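Aminopeptidase-like protein (Chaetomium thermophilum, PDB 5JM6) is a dodecameric zinc-binding protein of the M18 peptidase family, probably a metalloaminopeptidase, and is linked to the Cvt pathway of selective autophagy. Local coordinates at residues Ser92-Leu97 against Ile361-Cys366; Ser111-Thr116 against Gly351-Ile356; Ala139-Thr144 against Leu156-Tyr161; Lys147-Gly152 against Gly230-Asp235; Ser409-Val414 against Val446-Met451. All blocks are in the same frame, centred on the assembly; numbering follows the deposited sequence.

Contact 1 of 5, residues Ser92-Leu97 against Ile361-Cys366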
# COMPACT_ATOMS: atom_id res chain seq x y z
N SER A 92 -65.35 -9.73 20.65
CA SER A 92 -65.62 -8.36 21.10
C SER A 92 -65.39 -8.24 22.60
O SER A 92 -65.87 -9.07 23.37
CB SER A 92 -67.05 -7.96 20.74
OG SER A 92 -67.34 -6.65 21.18
N TRP A 93 -64.64 -7.22 23.02
CA TRP A 93 -64.41 -6.99 24.44
C TRP A 93 -65.32 -5.93 25.04
O TRP A 93 -65.32 -5.73 26.25
CB TRP A 93 -62.97 -6.55 24.71
CG TRP A 93 -61.90 -7.34 24.04
CD1 TRP A 93 -62.02 -8.57 23.45
CD2 TRP A 93 -60.53 -6.96 23.88
NE1 TRP A 93 -60.81 -8.97 22.94
CE2 TRP A 93 -59.88 -7.99 23.19
CE3 TRP A 93 -59.79 -5.83 24.26
CZ2 TRP A 93 -58.52 -7.94 22.87
CZ3 TRP A 93 -58.45 -5.78 23.94
CH2 TRP A 93 -57.83 -6.83 23.25
N THR A 94 -66.10 -5.25 24.20
CA THR A 94 -66.73 -4.00 24.62
C THR A 94 -67.69 -4.18 25.79
O THR A 94 -68.07 -3.20 26.44
CB THR A 94 -67.47 -3.31 23.45
OG1 THR A 94 -68.26 -4.27 22.75
CG2 THR A 94 -66.47 -2.68 22.49
N GLY A 95 -68.12 -5.41 26.05
CA GLY A 95 -68.82 -5.71 27.28
C GLY A 95 -67.95 -5.89 28.52
O GLY A 95 -68.14 -5.21 29.52
N LYS A 96 -66.94 -6.75 28.39
CA LYS A 96 -66.31 -7.46 29.53
C LYS A 96 -65.51 -6.73 30.58
O LYS A 96 -65.27 -7.29 31.66
CB LYS A 96 -65.32 -8.50 29.02
CG LYS A 96 -65.66 -9.33 27.85
CD LYS A 96 -64.71 -10.50 27.98
CE LYS A 96 -64.09 -10.92 26.67
NZ LYS A 96 -64.89 -12.04 26.17
N LEU A 97 -64.96 -5.57 30.26
CA LEU A 97 -63.89 -5.08 31.10
C LEU A 97 -64.43 -4.28 32.26
O LEU A 97 -65.34 -3.46 32.11
CB LEU A 97 -62.89 -4.27 30.27
CG LEU A 97 -62.24 -5.03 29.11
CD1 LEU A 97 -61.13 -4.20 28.49
CD2 LEU A 97 -61.72 -6.40 29.55
N ILE A 361 -59.40 -1.38 24.93
CA ILE A 361 -59.68 -1.33 26.36
C ILE A 361 -60.47 -0.08 26.69
O ILE A 361 -61.49 -0.14 27.37
CB ILE A 361 -58.39 -1.35 27.20
CG1 ILE A 361 -57.56 -2.61 26.91
CG2 ILE A 361 -58.72 -1.28 28.68
CD1 ILE A 361 -56.15 -2.54 27.44
N LEU A 362 -59.99 1.06 26.20
CA LEU A 362 -60.63 2.33 26.49
C LEU A 362 -62.04 2.40 25.91
O LEU A 362 -62.97 2.82 26.60
CB LEU A 362 -59.78 3.48 25.96
CG LEU A 362 -60.38 4.87 26.16
CD1 LEU A 362 -60.70 5.11 27.62
CD2 LEU A 362 -59.42 5.92 25.64
N GLU A 363 -62.21 1.97 24.66
CA GLU A 363 -63.53 1.96 24.05
C GLU A 363 -64.48 1.05 24.80
O GLU A 363 -65.68 1.31 24.88
CB GLU A 363 -63.45 1.54 22.58
CG GLU A 363 -64.80 1.42 21.92
CD GLU A 363 -64.82 0.40 20.82
OE1 GLU A 363 -64.25 -0.69 21.02
OE2 GLU A 363 -65.40 0.68 19.75
N SER A 364 -63.94 -0.03 25.35
CA SER A 364 -64.74 -0.95 26.16
C SER A 364 -65.31 -0.24 27.38
O SER A 364 -66.51 -0.30 27.64
CB SER A 364 -63.91 -2.16 26.58
OG SER A 364 -64.69 -3.06 27.35
N PHE A 365 -64.45 0.45 28.13
CA PHE A 365 -64.90 1.17 29.31
C PHE A 365 -65.76 2.38 28.95
O PHE A 365 -66.55 2.85 29.77
CB PHE A 365 -63.71 1.60 30.17
CG PHE A 365 -63.12 0.49 30.98
CD1 PHE A 365 -63.66 0.15 32.21
CD2 PHE A 365 -62.04 -0.23 30.50
CE1 PHE A 365 -63.12 -0.88 32.96
CE2 PHE A 365 -61.50 -1.26 31.24
CZ PHE A 365 -62.04 -1.58 32.47
N CYS A 366 -65.60 2.88 27.73
CA CYS A 366 -66.45 3.96 27.25
C CYS A 366 -67.88 3.47 27.04
O CYS A 366 -68.84 4.21 27.29
CB CYS A 366 -65.91 4.55 25.95
SG CYS A 366 -64.44 5.58 26.15
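Ser364 sits at the middle of this contact, on the face of its helix that looks at the 92-97 turn. Its OG is anti to the backbone N (chi1 -179°) and so reaches out across the gap. It donates a hydrogen bond to Trp93 O over 3.0 Å, coming from above the carbonyl plane. Leu97 supplies the apolar part. Its CG lies anti to the carbonyl carbon (chi1 -59°), and CB, CG and CD1 each meet a different residue. CB packs on Phe365 CE2 at 3.5 Å, CG lies by Ser364 OG, and CD1 meets Ile361 CG2 at 3.8 Å. The Leu97 and Ile361 side chains cross at about a right angle. Trp93 turns the edge of its ring to Ile361 CG1, while its NE1 is hydrogen-bonded to Pro88 O. Thr94 CG2 lies beside Glu363 OE1, and Thr94 OG1 turns back to donate to Ser92 OG. The contact joins the loop between strands 85-86 and 102-107 to helix 353-368. Leu97 also touches Tyr103 of strand 102-107, and Phe365 rests on Val117 of strand 111-117.

Contact 2 of 5, residues Ser111-Thr116 against Gly351-Ile356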
# COMPACT_ATOMS: atom_id res chain seq x y z
N SER A 111 -46.04 -12.78 21.21
CA SER A 111 -46.20 -11.44 21.77
C SER A 111 -47.33 -11.44 22.78
O SER A 111 -48.37 -12.05 22.54
CB SER A 111 -46.47 -10.40 20.68
OG SER A 111 -45.27 -9.81 20.22
N ILE A 112 -47.14 -10.76 23.90
CA ILE A 112 -48.16 -10.76 24.94
C ILE A 112 -48.23 -9.42 25.67
O ILE A 112 -47.22 -8.79 25.97
CB ILE A 112 -47.92 -11.91 25.94
CG1 ILE A 112 -49.05 -11.97 26.98
CG2 ILE A 112 -46.56 -11.79 26.61
CD1 ILE A 112 -48.96 -13.16 27.89
N ILE A 113 -49.46 -8.99 25.94
CA ILE A 113 -49.73 -7.78 26.70
C ILE A 113 -50.64 -8.11 27.87
O ILE A 113 -51.75 -8.59 27.68
CB ILE A 113 -50.40 -6.70 25.83
CG1 ILE A 113 -49.46 -6.25 24.71
CG2 ILE A 113 -50.84 -5.51 26.68
CD1 ILE A 113 -50.13 -5.38 23.67
N ALA A 114 -50.15 -7.88 29.09
CA ALA A 114 -50.94 -8.14 30.29
C ALA A 114 -51.16 -6.85 31.07
O ALA A 114 -50.27 -6.01 31.14
CB ALA A 114 -50.24 -9.18 31.16
N PHE A 115 -52.35 -6.70 31.65
CA PHE A 115 -52.66 -5.49 32.39
C PHE A 115 -53.70 -5.70 33.48
O PHE A 115 -54.50 -6.63 33.42
CB PHE A 115 -53.14 -4.39 31.42
CG PHE A 115 -54.40 -4.74 30.67
CD1 PHE A 115 -54.35 -5.52 29.53
CD2 PHE A 115 -55.63 -4.27 31.11
CE1 PHE A 115 -55.51 -5.83 28.84
CE2 PHE A 115 -56.79 -4.58 30.42
CZ PHE A 115 -56.73 -5.37 29.28
N THR A 116 -53.66 -4.83 34.49
CA THR A 116 -54.68 -4.79 35.53
C THR A 116 -55.35 -3.43 35.53
O THR A 116 -54.69 -2.40 35.39
CB THR A 116 -54.10 -5.06 36.93
OG1 THR A 116 -53.36 -3.92 37.37
CG2 THR A 116 -53.19 -6.28 36.91
N GLY A 351 -45.31 -1.93 15.62
CA GLY A 351 -46.57 -2.41 15.07
C GLY A 351 -47.84 -2.06 15.85
O GLY A 351 -47.77 -1.52 16.96
N ASN A 352 -48.98 -2.40 15.27
CA ASN A 352 -50.32 -2.12 15.79
C ASN A 352 -50.59 -2.55 17.23
O ASN A 352 -51.42 -1.95 17.92
CB ASN A 352 -51.36 -2.81 14.88
CG ASN A 352 -52.65 -2.03 14.73
OD1 ASN A 352 -52.83 -0.97 15.32
ND2 ASN A 352 -53.56 -2.56 13.93
N PHE A 353 -49.87 -3.57 17.68
CA PHE A 353 -50.30 -4.40 18.81
C PHE A 353 -50.68 -3.63 20.08
O PHE A 353 -51.81 -3.75 20.55
CB PHE A 353 -49.21 -5.41 19.14
CG PHE A 353 -49.66 -6.50 20.07
CD1 PHE A 353 -50.99 -6.86 20.14
CD2 PHE A 353 -48.74 -7.16 20.88
CE1 PHE A 353 -51.41 -7.86 20.99
CE2 PHE A 353 -49.16 -8.17 21.74
CZ PHE A 353 -50.49 -8.52 21.79
N LEU A 354 -49.76 -2.84 20.63
CA LEU A 354 -50.07 -2.13 21.87
C LEU A 354 -51.06 -0.96 21.70
O LEU A 354 -51.96 -0.81 22.53
CB LEU A 354 -48.79 -1.64 22.55
CG LEU A 354 -49.02 -0.87 23.86
CD1 LEU A 354 -49.63 -1.78 24.93
CD2 LEU A 354 -47.74 -0.23 24.37
N PRO A 355 -50.89 -0.12 20.66
CA PRO A 355 -51.89 0.95 20.52
C PRO A 355 -53.33 0.46 20.31
O PRO A 355 -54.23 0.96 20.98
CB PRO A 355 -51.40 1.72 19.30
CG PRO A 355 -49.93 1.54 19.33
CD PRO A 355 -49.73 0.12 19.79
N ILE A 356 -53.55 -0.51 19.42
CA ILE A 356 -54.91 -0.95 19.14
C ILE A 356 -55.51 -1.66 20.36
O ILE A 356 -56.71 -1.56 20.61
CB ILE A 356 -54.98 -1.88 17.89
CG1 ILE A 356 -56.44 -2.08 17.47
CG2 ILE A 356 -54.31 -3.22 18.14
CD1 ILE A 356 -56.60 -2.64 16.07
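Ile113 holds CG1 anti to its carbonyl carbon (chi1 -64°) and continues nearly straight to CD1. Phe353 holds CG anti to its backbone N (chi1 -167°). These torsions send the two side chains toward each other, tip to tip. The methyl CD1 of Ile113 then stands over the centre of the Phe353 ring, 3.5 Å from the centroid. The line between them is only 9° off the ring normal, so this is a CH-pi contact square on the face. Ile113 CG1 follows behind and lies 3.5 Å from Phe353 CE2. The same CD1 has a second neighbour in Leu354. Leu354 holds CG anti to its backbone N, and its CD1 approaches Ile113 CD1 to 3.8 Å. The methyl is thus shared by two successive residues of the helix.

The contact packs the N-terminal part of helix 353-368 on strand 111-117, within the alpha/beta core of the M18 catalytic domain. In this core, helices flank a mixed sheet, with strand 111-117 between strands 102-107 and 330-336.

Ser111 adds its CB to the Phe353 ring, 3.7 Å from CE2. Its OG is hydrogen-bonded to Gln347 O. The backbone N of Ile112 lies at the ring edge, near its plane. On the other side of the strand, Ile112 packs on Val72 and Leu79 of helix 68-81. Leu354 also touches Leu332 and Phe336 of strand 330-336. The side chain of Ser111 is about 8 Å from that of the zinc ligand His133.

Contact 3 of 5, residues Ala139-Thr144 against Leu156-Tyr161; sequences ARLKPT and LGVAQY
Strands 139-141 and 153-160 form an antiparallel beta hairpin in the six-stranded sheet. Arg140 and Tyr161 run side by side and point the same way. Arg140 leaves with CG anti to its carbonyl carbon (chi1 -62°) and bends at chi3. This places NH1 over one face of the Tyr161 ring, toward its rim and 3.4 Å from CD2. The guanidinium and ring planes are 86° apart, so the cation-pi contact is edge-on for the guanidinium and face-on for the ring. Tyr161 OH is hydrogen-bonded to Asp135 OD2. The Tyr161 side chain also comes within about 4 Å of that of the zinc ligand Glu340, so the contact borders the metal site.

Leu141 and Leu156 cross at about a right angle, with Leu141 CD1 3.9 Å from Leu156 CD2. Leu141 also touches Trp280 and Leu282 of strand 277-286.

Between the strands, Arg140 and Ala159 are a hydrogen-bonded pair. Arg140 N donates to Ala159 O at 3.0 Å, and Ala159 N donates to Arg140 O at 2.8 Å. Beyond the Leu141-Val158 pair, Lys142 N gives a nearly straight bond to Gly157 O (3.0 Å, 176°).

The Lys142 side chain bends at chi2 and chi4 and lies along the backbone of the partner strand. Its ammonium also forms a salt bridge with Glu222. Its NZ meets Val158 O at 3.0 Å, in a hydrogen bond from above the carbonyl plane.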
# COMPACT_ATOMS: atom_id res chain seq x y z
N ALA A 139 -30.34 -19.04 16.09
CA ALA A 139 -30.15 -19.57 14.74
C ALA A 139 -31.32 -20.46 14.32
O ALA A 139 -31.48 -21.56 14.83
CB ALA A 139 -28.84 -20.34 14.66
N ARG A 140 -32.11 -19.98 13.37
CA ARG A 140 -33.31 -20.70 12.96
C ARG A 140 -33.03 -21.72 11.87
O ARG A 140 -32.23 -21.48 10.96
CB ARG A 140 -34.38 -19.71 12.49
CG ARG A 140 -34.81 -18.75 13.58
CD ARG A 140 -36.10 -18.02 13.24
NE ARG A 140 -37.02 -18.09 14.37
CZ ARG A 140 -37.17 -17.13 15.28
NH1 ARG A 140 -36.47 -16.00 15.19
NH2 ARG A 140 -38.03 -17.29 16.27
N LEU A 141 -33.69 -22.87 11.98
CA LEU A 141 -33.62 -23.90 10.95
C LEU A 141 -34.16 -23.37 9.63
O LEU A 141 -35.19 -22.69 9.59
CB LEU A 141 -34.41 -25.14 11.38
CG LEU A 141 -33.67 -26.25 12.13
CD1 LEU A 141 -33.09 -25.74 13.45
CD2 LEU A 141 -34.59 -27.43 12.37
N LYS A 142 -33.45 -23.67 8.55
CA LYS A 142 -33.86 -23.30 7.21
C LYS A 142 -35.18 -23.99 6.85
O LYS A 142 -35.51 -25.01 7.45
CB LYS A 142 -32.77 -23.67 6.20
CG LYS A 142 -31.45 -22.96 6.43
CD LYS A 142 -30.98 -22.32 5.14
CE LYS A 142 -29.62 -21.65 5.25
NZ LYS A 142 -28.50 -22.61 5.47
N PRO A 143 -35.94 -23.43 5.90
CA PRO A 143 -37.10 -24.17 5.37
C PRO A 143 -36.74 -25.59 4.94
O PRO A 143 -37.47 -26.52 5.27
CB PRO A 143 -37.53 -23.31 4.18
CG PRO A 143 -37.23 -21.92 4.64
CD PRO A 143 -35.96 -22.02 5.47
N THR A 144 -35.63 -25.75 4.23
CA THR A 144 -35.05 -27.08 4.05
C THR A 144 -33.80 -27.15 4.91
O THR A 144 -32.78 -26.53 4.59
CB THR A 144 -34.70 -27.36 2.57
OG1 THR A 144 -35.89 -27.31 1.77
CG2 THR A 144 -34.06 -28.74 2.43
N LEU A 156 -26.79 -29.71 9.41
CA LEU A 156 -28.10 -29.07 9.52
C LEU A 156 -28.10 -27.66 8.94
O LEU A 156 -27.29 -26.83 9.34
CB LEU A 156 -28.54 -29.02 10.99
CG LEU A 156 -29.90 -28.40 11.26
CD1 LEU A 156 -31.00 -29.33 10.78
CD2 LEU A 156 -30.07 -28.08 12.74
N GLY A 157 -28.98 -27.41 7.98
CA GLY A 157 -29.12 -26.07 7.43
C GLY A 157 -29.77 -25.09 8.40
O GLY A 157 -30.92 -25.27 8.79
N VAL A 158 -29.05 -24.02 8.74
CA VAL A 158 -29.60 -23.00 9.62
C VAL A 158 -29.28 -21.61 9.08
O VAL A 158 -28.41 -21.45 8.22
CB VAL A 158 -29.05 -23.10 11.07
CG1 VAL A 158 -29.33 -24.49 11.66
CG2 VAL A 158 -27.57 -22.77 11.12
N ALA A 159 -29.99 -20.62 9.59
CA ALA A 159 -29.80 -19.24 9.19
C ALA A 159 -29.74 -18.36 10.43
O ALA A 159 -30.62 -18.46 11.29
CB ALA A 159 -30.92 -18.79 8.27
N GLN A 160 -28.72 -17.51 10.54
CA GLN A 160 -28.65 -16.64 11.70
C GLN A 160 -29.84 -15.68 11.64
O GLN A 160 -30.04 -14.97 10.65
CB GLN A 160 -27.31 -15.89 11.78
CG GLN A 160 -27.09 -14.71 10.84
CD GLN A 160 -26.72 -15.12 9.43
OE1 GLN A 160 -26.53 -16.31 9.14
NE2 GLN A 160 -26.61 -14.15 8.53
N TYR A 161 -30.65 -15.71 12.69
CA TYR A 161 -31.83 -14.87 12.76
C TYR A 161 -31.44 -13.42 12.96
O TYR A 161 -31.81 -12.54 12.18
CB TYR A 161 -32.76 -15.34 13.89
CG TYR A 161 -33.57 -14.26 14.57
CD1 TYR A 161 -33.36 -13.94 15.91
CD2 TYR A 161 -34.55 -13.56 13.87
CE1 TYR A 161 -34.10 -12.95 16.53
CE2 TYR A 161 -35.29 -12.57 14.49
CZ TYR A 161 -35.07 -12.27 15.82
OH TYR A 161 -35.81 -11.28 16.42

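Contact 4 of 5, residues Lys147-Gly152 against Gly230-Asp235; sequences KPTKEG and GIDNSD
Gly152 O accepts a hydrogen bond from Asp232 N at 2.6 Å, with the donor above the carbonyl plane. The bond links the end of the 147-152 loop to the chain just after strand 228-231, the outermost strand on its side, within this chain, of the antiparallel sheet. Two CA-H...O contacts flank it: Ile231 CA to Gly152 O, and Gly152 CA to Asp232 O at 3.2 Å. Gly152 itself has a positive phi (89°). The side chain of Asn233 can be followed outward. CB points away from the 147-152 loop. CG is anti to the carbonyl carbon (chi1 -75°), which turns the amide back. OD1 then comes to 3.7 Å from Gly152 CA and also accepts a hydrogen bond from Arg411 NE of a neighbouring subunit. ND2, at the other tip, donates to Leu412 O of that same subunit. Thr149 CG2 sits only loosely near Asp232 OD1. Asp235 makes a salt bridge with Arg411 of the neighbouring subunit. The chemistry is therefore nearly all polar: a backbone bond holds the loop to the end of strand 228-231, and the Asn233 amide and Asp235 carboxylate carry the binding on to the next subunit.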
# COMPACT_ATOMS: atom_id res chain seq x y z
N LYS A 147 -29.16 -31.56 4.72
CA LYS A 147 -27.90 -31.31 4.03
C LYS A 147 -27.30 -32.63 3.58
O LYS A 147 -27.67 -33.69 4.10
CB LYS A 147 -26.92 -30.57 4.96
CG LYS A 147 -27.24 -29.11 5.22
CD LYS A 147 -26.63 -28.20 4.16
CE LYS A 147 -26.41 -26.80 4.71
NZ LYS A 147 -25.82 -25.87 3.70
N PRO A 148 -26.38 -32.60 2.60
CA PRO A 148 -25.68 -33.83 2.25
C PRO A 148 -24.76 -34.27 3.38
O PRO A 148 -24.06 -33.43 3.95
CB PRO A 148 -24.86 -33.45 1.01
CG PRO A 148 -25.40 -32.13 0.56
CD PRO A 148 -25.96 -31.46 1.76
N THR A 149 -24.75 -35.56 3.71
CA THR A 149 -23.77 -36.06 4.67
C THR A 149 -22.40 -35.90 4.03
O THR A 149 -22.19 -36.25 2.87
CB THR A 149 -24.02 -37.53 5.06
OG1 THR A 149 -23.85 -38.37 3.91
CG2 THR A 149 -25.42 -37.70 5.63
N LYS A 150 -21.48 -35.34 4.80
CA LYS A 150 -20.22 -34.84 4.27
C LYS A 150 -19.07 -35.32 5.15
O LYS A 150 -19.03 -35.01 6.34
CB LYS A 150 -20.28 -33.31 4.20
CG LYS A 150 -19.22 -32.60 3.40
CD LYS A 150 -19.60 -31.13 3.35
CE LYS A 150 -18.95 -30.37 2.21
NZ LYS A 150 -19.43 -28.96 2.20
N GLU A 151 -18.15 -36.08 4.55
CA GLU A 151 -17.06 -36.73 5.28
C GLU A 151 -17.57 -37.52 6.49
O GLU A 151 -16.91 -37.57 7.53
CB GLU A 151 -16.01 -35.71 5.73
CG GLU A 151 -15.42 -34.83 4.62
CD GLU A 151 -14.32 -35.51 3.81
OE1 GLU A 151 -14.12 -36.74 3.96
OE2 GLU A 151 -13.65 -34.81 3.02
N GLY A 152 -18.74 -38.13 6.35
CA GLY A 152 -19.29 -38.97 7.40
C GLY A 152 -20.15 -38.25 8.43
O GLY A 152 -20.72 -38.88 9.32
N GLY A 230 -24.74 -35.33 13.82
CA GLY A 230 -24.59 -36.78 13.92
C GLY A 230 -23.58 -37.35 12.96
O GLY A 230 -22.99 -36.63 12.15
N ILE A 231 -23.38 -38.67 13.04
CA ILE A 231 -22.40 -39.35 12.20
C ILE A 231 -23.09 -40.37 11.30
O ILE A 231 -24.02 -41.06 11.73
CB ILE A 231 -21.33 -40.07 13.06
CG1 ILE A 231 -20.49 -39.05 13.82
CG2 ILE A 231 -20.44 -40.96 12.20
CD1 ILE A 231 -20.02 -39.54 15.17
N ASP A 232 -22.70 -40.41 10.03
CA ASP A 232 -23.06 -41.53 9.17
C ASP A 232 -21.88 -41.98 8.30
O ASP A 232 -21.51 -41.29 7.35
CB ASP A 232 -24.26 -41.14 8.31
CG ASP A 232 -24.77 -42.27 7.46
OD1 ASP A 232 -24.94 -42.05 6.25
OD2 ASP A 232 -25.01 -43.37 8.00
N ASN A 233 -21.33 -43.14 8.62
CA ASN A 233 -20.15 -43.69 7.94
C ASN A 233 -20.44 -44.78 6.91
O ASN A 233 -19.53 -45.47 6.46
CB ASN A 233 -19.14 -44.20 8.96
CG ASN A 233 -18.41 -43.08 9.65
OD1 ASN A 233 -18.02 -42.09 9.02
ND2 ASN A 233 -18.22 -43.21 10.96
N SER A 234 -21.71 -44.96 6.57
CA SER A 234 -22.15 -46.11 5.78
C SER A 234 -21.54 -46.21 4.38
O SER A 234 -21.77 -47.19 3.67
CB SER A 234 -23.68 -46.11 5.68
OG SER A 234 -24.16 -44.83 5.32
N ASP A 235 -20.78 -45.20 3.97
CA ASP A 235 -20.11 -45.21 2.67
C ASP A 235 -18.75 -45.91 2.75
O ASP A 235 -17.91 -45.75 1.86
CB ASP A 235 -19.94 -43.79 2.12
CG ASP A 235 -19.08 -42.92 3.00
OD1 ASP A 235 -19.14 -43.09 4.24
OD2 ASP A 235 -18.34 -42.07 2.47

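Contact 5 of 5, residues Ser409-Val414 against Val446-Met451; sequences SPRLNV and VNQRHM
Strand 448-450 is, within this chain, an outermost strand of the mixed sheet in the alpha/beta catalytic core, and the 409-414 loop packs against it. The tight part is built round Gln448. Its CG is anti to the carbonyl carbon (chi1 -51°) and the chain runs on extended, so the terminal amide reaches the loop. There the amide grips the backbone of Arg411 with both ends. OE1 takes Arg411 N on a lone pair, in the carbonyl plane, at 2.7 Å. NE2 donates to Arg411 O at 3.1 Å, and this bond is almost straight (173°). NE2 also donates to Gly415 O. These bonds fix which way the amide is turned.

Apolar groups close in on the amide from two residues. Pro410 CB lies 3.4 Å from Gln448 OE1, and Val414 CB lies 3.3 Å from Gln448 NE2. Pro410 also sets CG against His450 CB at 3.8 Å. The His450 side chain is about 9 Å from that of the zinc ligand Asp391.

Two arginine side chains leave the contact. Arg411 leads its guanidinium away from the strand, to Asp235 of a neighbouring subunit. Arg449 turns from the loop, toward Asp437 of its own chain.

The Val446 end is looser. Val446 is exposed and has a single apolar partner here, its CG2 lying 3.6 Å from Val414 CG1. No direct hydrogen bond joins the backbones at this end. A water donates to Val414 O at 3.1 Å and accepts a weak bond from Val446 N.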
# COMPACT_ATOMS: atom_id res chain seq x y z
N SER A 409 -21.24 4.64 33.64
CA SER A 409 -20.99 3.21 33.41
C SER A 409 -21.41 2.34 34.60
O SER A 409 -20.66 2.20 35.56
CB SER A 409 -19.51 2.97 33.09
OG SER A 409 -19.13 3.66 31.91
N PRO A 410 -22.64 1.79 34.54
CA PRO A 410 -23.30 1.16 35.68
C PRO A 410 -22.65 -0.12 36.20
O PRO A 410 -22.01 -0.86 35.45
CB PRO A 410 -24.71 0.84 35.14
CG PRO A 410 -24.83 1.60 33.85
CD PRO A 410 -23.44 1.67 33.31
N ARG A 411 -22.83 -0.38 37.48
CA ARG A 411 -22.28 -1.54 38.16
C ARG A 411 -23.28 -2.67 38.30
O ARG A 411 -24.47 -2.48 38.09
CB ARG A 411 -21.81 -1.14 39.55
CG ARG A 411 -21.00 0.14 39.57
CD ARG A 411 -19.55 -0.11 39.25
NE ARG A 411 -18.71 0.01 40.43
CZ ARG A 411 -17.87 1.02 40.64
NH1 ARG A 411 -17.76 1.98 39.74
NH2 ARG A 411 -17.14 1.07 41.74
N LEU A 412 -22.80 -3.85 38.64
CA LEU A 412 -23.66 -5.00 38.86
C LEU A 412 -24.13 -5.01 40.31
O LEU A 412 -23.42 -4.54 41.20
CB LEU A 412 -22.95 -6.31 38.53
CG LEU A 412 -22.55 -6.54 37.08
CD1 LEU A 412 -21.97 -7.94 36.93
CD2 LEU A 412 -23.73 -6.34 36.15
N ASN A 413 -25.35 -5.50 40.52
CA ASN A 413 -25.94 -5.62 41.85
C ASN A 413 -26.09 -4.27 42.56
O ASN A 413 -25.77 -4.14 43.74
CB ASN A 413 -25.13 -6.59 42.72
CG ASN A 413 -25.29 -8.03 42.28
OD1 ASN A 413 -26.24 -8.37 41.57
ND2 ASN A 413 -24.37 -8.88 42.70
N VAL A 414 -26.58 -3.29 41.82
CA VAL A 414 -26.80 -1.95 42.36
C VAL A 414 -28.24 -1.54 42.08
O VAL A 414 -29.01 -1.24 43.00
CB VAL A 414 -25.82 -0.93 41.75
CG1 VAL A 414 -26.29 0.49 42.03
CG2 VAL A 414 -24.43 -1.15 42.32
N VAL A 446 -31.97 2.74 43.95
CA VAL A 446 -30.94 3.67 43.52
C VAL A 446 -30.86 3.50 42.00
O VAL A 446 -30.66 2.39 41.51
CB VAL A 446 -29.58 3.35 44.15
CG1 VAL A 446 -29.64 3.50 45.66
CG2 VAL A 446 -29.13 1.95 43.77
N ASN A 447 -31.00 4.60 41.26
CA ASN A 447 -30.95 4.54 39.80
C ASN A 447 -29.57 4.91 39.30
O ASN A 447 -28.98 5.90 39.74
CB ASN A 447 -31.98 5.48 39.17
CG ASN A 447 -33.41 5.06 39.45
OD1 ASN A 447 -33.66 3.95 39.92
ND2 ASN A 447 -34.35 5.94 39.15
N GLN A 448 -29.04 4.11 38.38
CA GLN A 448 -27.76 4.42 37.77
C GLN A 448 -27.97 5.19 36.47
O GLN A 448 -29.11 5.45 36.06
CB GLN A 448 -26.96 3.14 37.53
CG GLN A 448 -26.87 2.27 38.77
CD GLN A 448 -25.87 1.13 38.62
OE1 GLN A 448 -24.67 1.36 38.52
NE2 GLN A 448 -26.38 -0.09 38.61
N ARG A 449 -26.88 5.57 35.82
CA ARG A 449 -26.94 6.20 34.51
C ARG A 449 -26.10 5.41 33.52
O ARG A 449 -25.03 4.92 33.86
CB ARG A 449 -26.46 7.66 34.57
CG ARG A 449 -27.15 8.52 35.63
CD ARG A 449 -28.65 8.58 35.41
NE ARG A 449 -29.27 9.74 36.04
CZ ARG A 449 -30.04 9.68 37.13
NH1 ARG A 449 -30.29 8.52 37.71
NH2 ARG A 449 -30.57 10.79 37.63
N HIS A 450 -26.61 5.27 32.30
CA HIS A 450 -25.86 4.61 31.24
C HIS A 450 -25.80 5.51 30.01
O HIS A 450 -26.79 6.13 29.63
CB HIS A 450 -26.49 3.27 30.87
CG HIS A 450 -26.00 2.73 29.56
ND1 HIS A 450 -26.84 2.50 28.49
CD2 HIS A 450 -24.76 2.39 29.14
CE1 HIS A 450 -26.14 2.03 27.47
NE2 HIS A 450 -24.87 1.95 27.84
N MET A 451 -24.61 5.60 29.42
CA MET A 451 -24.43 6.40 28.21
C MET A 451 -23.22 5.90 27.42
O MET A 451 -22.22 5.50 28.02
CB MET A 451 -24.27 7.86 28.59
CG MET A 451 -24.36 8.83 27.45
SD MET A 451 -24.21 10.52 28.06
CE MET A 451 -24.86 11.40 26.66
O HOH W 1 -31.89 -0.58 43.85

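How the contacts relate
Contact 2 is the buried one; its contacts are apolar and CH-pi, without hydrogen bonds across the segments. Contact 1 lies further out on the same helix 353-368 and adds a hydrogen bond to its packing. The two meet where Ile361 CD1 touches Phe115 CZ. Contacts 3 and 4 belong to the six-stranded antiparallel sheet and touch through Lys147 and Gly157. Contact 3 has paired strands near the metal site, whereas contact 4 is a polar link at a subunit interface. Contact 5 lies on the mixed sheet of contact 2, at a strand outermost within this chain, and relies on amide-to-backbone bonds. Contacts 4 and 5 are far apart within one chain, but meet between subunits.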